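Local coordinates for transglutaminase-like enzymes, putative cysteine protease (Cytophaga hutchinsonii, PDB 3ISR), which is a putative cysteine protease with a transglutaminase-like fold, probably a hydrolase acting on peptide or amide bonds, its substrate unidentified, at residues A190-L195 with A216-Y221; A220-G223 with I228-A231; E102-V107 with S196-Y201. All coordinates share one frame; numbering follows the deposited sequence.

Contact 1. Residues A190-L195 with A216-Y221; sequences ALCRAL and ACFEAY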
loop_
_atom_site.group_PDB
_atom_site.type_symbol
_atom_site.label_atom_id
_atom_site.label_comp_id
_atom_site.label_asym_id
_atom_site.label_seq_id
_atom_site.Cartn_x
_atom_site.Cartn_y
_atom_site.Cartn_z
ATOM N N ALA B 190 -6.940 -1.735 -15.900
ATOM C CA ALA B 190 -7.484 -2.161 -14.612
ATOM C C ALA B 190 -8.956 -1.834 -14.499
ATOM O O ALA B 190 -9.728 -2.652 -14.031
ATOM C CB ALA B 190 -6.712 -1.527 -13.440
ATOM N N LEU B 191 -9.334 -0.624 -14.898
ATOM C CA LEU B 191 -10.735 -0.213 -14.803
ATOM C C LEU B 191 -11.633 -1.003 -15.741
ATOM O O LEU B 191 -12.748 -1.357 -15.367
ATOM C CB LEU B 191 -10.865 1.306 -15.011
ATOM C CG LEU B 191 -10.243 2.181 -13.904
ATOM C CD1 LEU B 191 -10.125 3.630 -14.376
ATOM C CD2 LEU B 191 -11.047 2.109 -12.577
ATOM N N CYS B 192 -11.148 -1.320 -16.946
ATOM C CA CYS B 192 -11.911 -2.208 -17.850
ATOM C C CYS B 192 -12.136 -3.581 -17.243
ATOM O O CYS B 192 -13.259 -4.075 -17.207
ATOM C CB CYS B 192 -11.179 -2.423 -19.158
ATOM S SG CYS B 192 -11.271 -1.045 -20.282
ATOM N N ARG B 193 -11.056 -4.219 -16.793
ATOM C CA ARG B 193 -11.200 -5.547 -16.208
ATOM C C ARG B 193 -12.106 -5.528 -14.983
ATOM O O ARG B 193 -12.826 -6.498 -14.720
ATOM C CB ARG B 193 -9.842 -6.123 -15.814
ATOM C CG ARG B 193 -8.947 -6.406 -16.999
ATOM C CD ARG B 193 -7.686 -7.152 -16.552
ATOM N NE ARG B 193 -6.755 -7.253 -17.681
ATOM C CZ ARG B 193 -5.438 -7.227 -17.563
ATOM N NH1 ARG B 193 -4.881 -7.151 -16.344
ATOM N NH2 ARG B 193 -4.683 -7.267 -18.663
ATOM N N ALA B 194 -12.064 -4.435 -14.229
ATOM C CA ALA B 194 -12.890 -4.321 -13.015
ATOM C C ALA B 194 -14.370 -4.388 -13.375
ATOM O O ALA B 194 -15.209 -4.797 -12.555
ATOM C CB ALA B 194 -12.558 -3.014 -12.293
ATOM N N LEU B 195 -14.685 -3.986 -14.606
ATOM C CA LEU B 195 -16.057 -4.015 -15.151
ATOM C C LEU B 195 -16.333 -5.223 -16.051
ATOM O O LEU B 195 -17.306 -5.224 -16.820
ATOM C CB LEU B 195 -16.355 -2.714 -15.927
ATOM C CG LEU B 195 -16.294 -1.419 -15.106
ATOM C CD1 LEU B 195 -16.149 -0.196 -16.016
ATOM C CD2 LEU B 195 -17.498 -1.292 -14.169
ATOM N N ALA B 216 2.889 3.635 -24.892
ATOM C CA ALA B 216 2.061 2.560 -24.340
ATOM C C ALA B 216 0.609 2.998 -24.255
ATOM O O ALA B 216 0.329 4.117 -23.844
ATOM C CB ALA B 216 2.586 2.141 -22.934
ATOM N N CYS B 217 -0.311 2.114 -24.645
ATOM C CA CYS B 217 -1.719 2.339 -24.426
ATOM C C CYS B 217 -2.412 0.999 -24.209
ATOM O O CYS B 217 -1.788 0.039 -23.741
ATOM C CB CYS B 217 -2.341 3.169 -25.542
ATOM S SG CYS B 217 -2.009 2.538 -27.174
ATOM N N PHE B 218 -3.704 0.925 -24.483
ATOM C CA PHE B 218 -4.394 -0.327 -24.208
ATOM C C PHE B 218 -5.459 -0.649 -25.243
ATOM O O PHE B 218 -5.866 0.230 -26.022
ATOM C CB PHE B 218 -4.953 -0.345 -22.771
ATOM C CG PHE B 218 -6.185 0.507 -22.554
ATOM C CD1 PHE B 218 -7.456 -0.067 -22.564
ATOM C CD2 PHE B 218 -6.072 1.862 -22.270
ATOM C CE1 PHE B 218 -8.599 0.733 -22.347
ATOM C CE2 PHE B 218 -7.180 2.648 -22.063
ATOM C CZ PHE B 218 -8.442 2.093 -22.078
ATOM N N GLU B 219 -5.895 -1.909 -25.257
ATOM C CA GLU B 219 -6.950 -2.346 -26.154
ATOM C C GLU B 219 -7.974 -3.087 -25.331
ATOM O O GLU B 219 -7.618 -3.767 -24.381
ATOM C CB GLU B 219 -6.393 -3.258 -27.250
ATOM C CG GLU B 219 -5.391 -2.552 -28.202
ATOM C CD GLU B 219 -4.722 -3.531 -29.159
ATOM O OE1 GLU B 219 -4.232 -4.579 -28.688
ATOM O OE2 GLU B 219 -4.675 -3.261 -30.384
ATOM N N ALA B 220 -9.244 -2.870 -25.640
ATOM C CA ALA B 220 -10.328 -3.576 -24.971
ATOM C C ALA B 220 -11.005 -4.471 -25.986
ATOM O O ALA B 220 -11.144 -4.094 -27.153
ATOM C CB ALA B 220 -11.341 -2.591 -24.388
ATOM N N TYR B 221 -11.481 -5.629 -25.540
ATOM C CA TYR B 221 -12.113 -6.555 -26.468
ATOM C C TYR B 221 -13.597 -6.299 -26.459
ATOM O O TYR B 221 -14.282 -6.608 -25.475
ATOM C CB TYR B 221 -11.809 -7.993 -26.073
ATOM C CG TYR B 221 -12.183 -9.020 -27.107
ATOM C CD1 TYR B 221 -11.346 -9.267 -28.209
ATOM C CD2 TYR B 221 -13.345 -9.773 -26.975
ATOM C CE1 TYR B 221 -11.671 -10.238 -29.169
ATOM C CE2 TYR B 221 -13.672 -10.762 -27.931
ATOM C CZ TYR B 221 -12.824 -10.983 -29.009
ATOM O OH TYR B 221 -13.137 -11.949 -29.948
#

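Contact 2. Residues A220-G223 with I228-A231; sequences AYIG and IFDA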
loop_
_atom_site.group_PDB
_atom_site.type_symbol
_atom_site.label_atom_id
_atom_site.label_comp_id
_atom_site.label_asym_id
_atom_site.label_seq_id
_atom_site.Cartn_x
_atom_site.Cartn_y
_atom_site.Cartn_z
ATOM N N ALA B 220 -9.244 -2.870 -25.640
ATOM C CA ALA B 220 -10.328 -3.576 -24.971
ATOM C C ALA B 220 -11.005 -4.471 -25.986
ATOM O O ALA B 220 -11.144 -4.094 -27.153
ATOM C CB ALA B 220 -11.341 -2.591 -24.388
ATOM N N TYR B 221 -11.481 -5.629 -25.540
ATOM C CA TYR B 221 -12.113 -6.555 -26.468
ATOM C C TYR B 221 -13.597 -6.299 -26.459
ATOM O O TYR B 221 -14.282 -6.608 -25.475
ATOM C CB TYR B 221 -11.809 -7.993 -26.073
ATOM C CG TYR B 221 -12.183 -9.020 -27.107
ATOM C CD1 TYR B 221 -11.346 -9.267 -28.209
ATOM C CD2 TYR B 221 -13.345 -9.773 -26.975
ATOM C CE1 TYR B 221 -11.671 -10.238 -29.169
ATOM C CE2 TYR B 221 -13.672 -10.762 -27.931
ATOM C CZ TYR B 221 -12.824 -10.983 -29.009
ATOM O OH TYR B 221 -13.137 -11.949 -29.948
ATOM N N ILE B 222 -14.085 -5.720 -27.552
ATOM C CA ILE B 222 -15.453 -5.235 -27.636
ATOM C C ILE B 222 -16.067 -5.739 -28.928
ATOM O O ILE B 222 -15.560 -5.447 -30.022
ATOM C CB ILE B 222 -15.531 -3.679 -27.665
ATOM C CG1 ILE B 222 -14.789 -3.058 -26.470
ATOM C CG2 ILE B 222 -16.999 -3.231 -27.699
ATOM C CD1 ILE B 222 -14.565 -1.554 -26.598
ATOM N N GLY B 223 -17.148 -6.497 -28.797
ATOM C CA GLY B 223 -17.863 -7.018 -29.965
ATOM C C GLY B 223 -16.981 -7.867 -30.854
ATOM O O GLY B 223 -17.127 -7.851 -32.075
ATOM N N ILE B 228 -8.501 -0.189 -29.853
ATOM C CA ILE B 228 -7.434 0.567 -29.210
ATOM C C ILE B 228 -7.901 1.869 -28.557
ATOM O O ILE B 228 -8.772 2.573 -29.085
ATOM C CB ILE B 228 -6.261 0.822 -30.196
ATOM C CG1 ILE B 228 -5.001 1.223 -29.400
ATOM C CG2 ILE B 228 -6.632 1.853 -31.262
ATOM C CD1 ILE B 228 -3.707 0.716 -30.010
ATOM N N PHE B 229 -7.312 2.196 -27.405
ATOM C CA PHE B 229 -7.666 3.409 -26.650
ATOM C C PHE B 229 -6.397 4.000 -26.060
ATOM O O PHE B 229 -5.483 3.267 -25.716
ATOM C CB PHE B 229 -8.599 3.082 -25.487
ATOM C CG PHE B 229 -9.972 2.653 -25.910
ATOM C CD1 PHE B 229 -11.001 3.580 -26.015
ATOM C CD2 PHE B 229 -10.234 1.314 -26.199
ATOM C CE1 PHE B 229 -12.294 3.177 -26.414
ATOM C CE2 PHE B 229 -11.511 0.901 -26.611
ATOM C CZ PHE B 229 -12.540 1.834 -26.715
ATOM N N ASP B 230 -6.348 5.317 -25.902
ATOM C CA ASP B 230 -5.150 5.944 -25.350
ATOM C C ASP B 230 -5.565 7.153 -24.547
ATOM O O ASP B 230 -5.829 8.208 -25.110
ATOM C CB ASP B 230 -4.177 6.345 -26.477
ATOM C CG ASP B 230 -2.955 7.092 -25.976
ATOM O OD1 ASP B 230 -2.734 7.201 -24.756
ATOM O OD2 ASP B 230 -2.195 7.613 -26.823
ATOM N N ALA B 231 -5.613 6.992 -23.230
ATOM C CA ALA B 231 -6.061 8.048 -22.343
ATOM C C ALA B 231 -5.111 9.230 -22.248
ATOM O O ALA B 231 -5.504 10.263 -21.705
ATOM C CB ALA B 231 -6.375 7.495 -20.943
#

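Contact 3. Residues E102-V107 with S196-Y201; sequences ETVPVV and SIPARY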
loop_
_atom_site.group_PDB
_atom_site.type_symbol
_atom_site.label_atom_id
_atom_site.label_comp_id
_atom_site.label_asym_id
_atom_site.label_seq_id
_atom_site.Cartn_x
_atom_site.Cartn_y
_atom_site.Cartn_z
ATOM N N GLU B 102 -24.761 -4.711 -24.038
ATOM C CA GLU B 102 -24.833 -4.189 -22.669
ATOM C C GLU B 102 -23.645 -4.708 -21.837
ATOM O O GLU B 102 -23.128 -3.986 -20.980
ATOM C CB GLU B 102 -26.175 -4.529 -22.002
ATOM N N THR B 103 -23.205 -5.944 -22.114
ATOM C CA THR B 103 -22.026 -6.542 -21.462
ATOM C C THR B 103 -21.210 -7.436 -22.420
ATOM O O THR B 103 -21.669 -7.769 -23.517
ATOM C CB THR B 103 -22.416 -7.382 -20.216
ATOM O OG1 THR B 103 -23.392 -8.370 -20.575
ATOM C CG2 THR B 103 -22.975 -6.496 -19.087
ATOM N N VAL B 104 -20.003 -7.829 -21.998
ATOM C CA VAL B 104 -19.191 -8.804 -22.757
ATOM C C VAL B 104 -19.636 -10.247 -22.406
ATOM O O VAL B 104 -19.682 -10.605 -21.213
ATOM C CB VAL B 104 -17.644 -8.596 -22.531
ATOM C CG1 VAL B 104 -16.817 -9.769 -23.105
ATOM C CG2 VAL B 104 -17.178 -7.282 -23.166
ATOM N N PRO B 105 -19.968 -11.073 -23.429
ATOM C CA PRO B 105 -20.510 -12.429 -23.171
ATOM C C PRO B 105 -19.412 -13.439 -22.773
ATOM O O PRO B 105 -18.922 -14.199 -23.618
ATOM C CB PRO B 105 -21.112 -12.804 -24.525
ATOM C CG PRO B 105 -20.181 -12.134 -25.511
ATOM C CD PRO B 105 -19.816 -10.817 -24.879
ATOM N N VAL B 106 -19.038 -13.433 -21.491
ATOM C CA VAL B 106 -17.893 -14.210 -21.004
ATOM C C VAL B 106 -17.972 -15.687 -21.385
ATOM O O VAL B 106 -16.980 -16.274 -21.810
ATOM C CB VAL B 106 -17.666 -14.038 -19.477
ATOM C CG1 VAL B 106 -16.522 -14.919 -18.996
ATOM C CG2 VAL B 106 -17.346 -12.599 -19.151
ATOM N N VAL B 107 -19.163 -16.274 -21.267
ATOM C CA VAL B 107 -19.332 -17.681 -21.554
ATOM C C VAL B 107 -18.933 -18.039 -22.997
ATOM O O VAL B 107 -18.604 -19.193 -23.271
ATOM C CB VAL B 107 -20.759 -18.178 -21.188
ATOM C CG1 VAL B 107 -21.817 -17.790 -22.252
ATOM C CG2 VAL B 107 -20.760 -19.692 -20.923
ATOM N N SER B 196 -15.491 -6.251 -15.949
ATOM C CA SER B 196 -15.624 -7.493 -16.743
ATOM C C SER B 196 -15.484 -7.265 -18.250
ATOM O O SER B 196 -16.167 -7.903 -19.053
ATOM C CB SER B 196 -16.939 -8.231 -16.443
ATOM O OG SER B 196 -17.111 -8.400 -15.045
ATOM N N ILE B 197 -14.587 -6.363 -18.635
ATOM C CA ILE B 197 -14.302 -6.134 -20.054
ATOM C C ILE B 197 -12.846 -6.559 -20.272
ATOM O O ILE B 197 -11.955 -6.034 -19.603
ATOM C CB ILE B 197 -14.488 -4.631 -20.410
ATOM C CG1 ILE B 197 -15.923 -4.191 -20.130
ATOM C CG2 ILE B 197 -14.128 -4.334 -21.897
ATOM C CD1 ILE B 197 -16.083 -2.661 -20.051
ATOM N N PRO B 198 -12.586 -7.517 -21.185
ATOM C CA PRO B 198 -11.194 -7.921 -21.336
ATOM C C PRO B 198 -10.346 -6.772 -21.865
ATOM O O PRO B 198 -10.799 -6.012 -22.717
ATOM C CB PRO B 198 -11.244 -9.083 -22.345
ATOM C CG PRO B 198 -12.706 -9.512 -22.391
ATOM C CD PRO B 198 -13.497 -8.268 -22.066
ATOM N N ALA B 199 -9.134 -6.618 -21.338
ATOM C CA ALA B 199 -8.271 -5.516 -21.802
ATOM C C ALA B 199 -6.826 -5.937 -21.747
ATOM O O ALA B 199 -6.458 -6.755 -20.906
ATOM C CB ALA B 199 -8.490 -4.276 -20.961
ATOM N N ARG B 200 -6.002 -5.389 -22.644
ATOM C CA ARG B 200 -4.607 -5.765 -22.661
ATOM C C ARG B 200 -3.719 -4.539 -22.931
ATOM O O ARG B 200 -4.181 -3.514 -23.430
ATOM C CB ARG B 200 -4.350 -6.867 -23.702
ATOM C CG ARG B 200 -4.578 -6.394 -25.174
ATOM C CD ARG B 200 -4.439 -7.547 -26.168
ATOM N NE ARG B 200 -4.384 -7.031 -27.535
ATOM C CZ ARG B 200 -4.425 -7.780 -28.630
ATOM N NH1 ARG B 200 -4.523 -9.106 -28.550
ATOM N NH2 ARG B 200 -4.357 -7.197 -29.823
ATOM N N TYR B 201 -2.452 -4.691 -22.605
ATOM C CA TYR B 201 -1.459 -3.643 -22.742
ATOM C C TYR B 201 -0.879 -3.649 -24.164
ATOM O O TYR B 201 -0.622 -4.714 -24.728
ATOM C CB TYR B 201 -0.381 -3.968 -21.719
ATOM C CG TYR B 201 0.706 -2.951 -21.499
ATOM C CD1 TYR B 201 0.458 -1.799 -20.759
ATOM C CD2 TYR B 201 2.007 -3.198 -21.944
ATOM C CE1 TYR B 201 1.477 -0.884 -20.495
ATOM C CE2 TYR B 201 3.036 -2.282 -21.699
ATOM C CZ TYR B 201 2.745 -1.126 -20.971
ATOM O OH TYR B 201 3.723 -0.208 -20.692
#

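Contact 1. Residues A190-L195 with A216-Y221
Cys192 carries this contact from the helical side, meeting Phe218 and Ala220 of the neighbouring strand. Its CB leaves the helix toward the strand but stops short of it: the methylene leans instead on Ala199, the first residue of strand 199-206. The contact is made one atom further out. With SG turned anti to the carbonyl carbon and beside the backbone N (chi1 -76°), the sulfur lies between the helix and the sheet. There its closest partner is the ring of Phe218, with SG 3.8 Å from CE1. The sulfur sits 5.0 Å from the ring centroid and 64° off the ring normal, an oblique sulfur-aromatic contact in which one corner of the ring does the touching. CD1 and CZ, the carbons on either side of CE1, are distinctly farther from the sulfur. A second, looser contact joins Cys192 SG to Ala220 CB at 4.4 Å, so one sulfur spans two strand residues that lie two apart in sequence.

Phe218 points toward the helix, and its CG lies between the backbone N and the carbonyl carbon (chi1 75°), which brings CE1 within range of the sulfur. Glu219, between the two touching strand residues, turns away from the helix and forms a salt bridge with Arg200. The backbones stay well apart, the nearest CA atoms being those of Cys192 and Ala220 at 7.4 Å, and all three touching residues are buried. The contact lays the last turn of helix 181-194 against strand 215-222. Helix 142-156 closes in from another direction, its Val146 touching both Cys192 and Phe218, while strand 199-206 runs hydrogen-bonded alongside strand 215-222.

Contact 2. Residues A220-G223 with I228-A231
Apolar contacts join Ile222 and Ala220 to Phe229, and in each case it is the aromatic ring that receives the aliphatic group. Ile222 gives its terminal methyl: CD1 lies 3.9 Å from Phe229 CE2 and equally close to CZ, at the ring edge and near the ring plane. An extended second torsion (chi2 167°) carries this methyl out to the ring, and the two side chains cross at about a right angle. Ala220 adds its CB, 4.1 Å from Phe229 CE2, reaching the ring obliquely. CE2 is therefore shared by both partners, whereas CZ is met by Ile222. The ring itself is placed by a chi1 of -69°, with CG anti to the carbonyl carbon.

Backbone pairing supplies the polar part through neighbouring positions: Ala220 bonds with Ile227, and Phe229 with Phe218. Phe229 is thus paired with Phe218, two residues before Ala220, and its ring reaches along the strand to Ala220 and Ile222. Both Phe229 and Ile222 lie against helix 142-156: Val146 and Thr150 touch Phe229, while Val142 touches Ile222.

Among side-chain hydrogen bonds, Asp230, just past the strand, uses OD2 toward His215 NE2 and OD1 toward Thr232. Strands 215-222 and 225-229 form a beta hairpin whose short turn starts at Gly223, a residue with positive phi. A hairpin that brings a histidine and an aspartate together in this way is consistent with the Cys-His-Asp site of transglutaminase-like enzymes.

Contact 3. Residues E102-V107 with S196-Y201
The pyrrolidine ring of Pro198 offers its CD corner to the two methyls of Val104. CG1 comes closest, 3.8 Å from Pro198 CD and 4.2 Å from Pro198 CG, while Val104 CG2 stands 4.0 Å from the same CD. CG1 lies almost in the mean plane of the ring, beyond the CD corner, while CG2 is lifted to the side on which Tyr221 CB lies; the valine meets the rim of the ring instead of covering a face. One face is taken by Tyr221, whose CB lies over the ring; Leu117 also touches the proline. The other flat group is the peptide after Ser196: its carbonyl oxygen, Ser196 O, lies 3.8 Å from Val104 CB, a van der Waals contact.

Val104 holds CG1 anti to the backbone N (chi1 169°), which directs both branches at the proline. CG2 also reaches Ile197, at 4.4 Å from Ile197 CG2, a looser apolar contact. The nearest CA atoms are those of Val104 and Ile197, 6.2 Å apart. What crosses between the segments is thus one valine against a short run of three residues.

That run is shaped by the end of helix 181-194. Ser196, with positive phi, is the C-prime residue of a Schellman motif in which Ile197 N bonds to Cys192 O and Ser196 N to Arg193 O. Pro105, next to Val104, centres an inverse gamma turn. Thr29 of the second subunit packs on Val106 and Val107, and Phe258 of that subunit packs on Ser196. Within the chain, the loop between strand 78-96 and helix 129-136 lies against the turn joining helix 181-194 to strand 199-206, with Val142 of helix 142-156 touching both Val104 and Ile197.

Overall arrangement
From the N terminus, the loop at 102-107 comes first. Contact 3 brings it against residues 196-201, closing an excursion of 88 residues, half of them helical. Contact 1 opens inside that excursion, on helix 181-194, and closes beyond it on strand 215-222, so contacts 1 and 3 cross. Contact 2 begins where contact 1 ends, sharing Ala220 and Tyr221, and closes the short hairpin to strand 225-229; it follows contact 3 in series. Strands 199-206, 215-222 and 225-229 are successive neighbours in one antiparallel sheet. Together the contacts fasten a helix, the hairpin and the loop that follows strand 78-96 to that sheet.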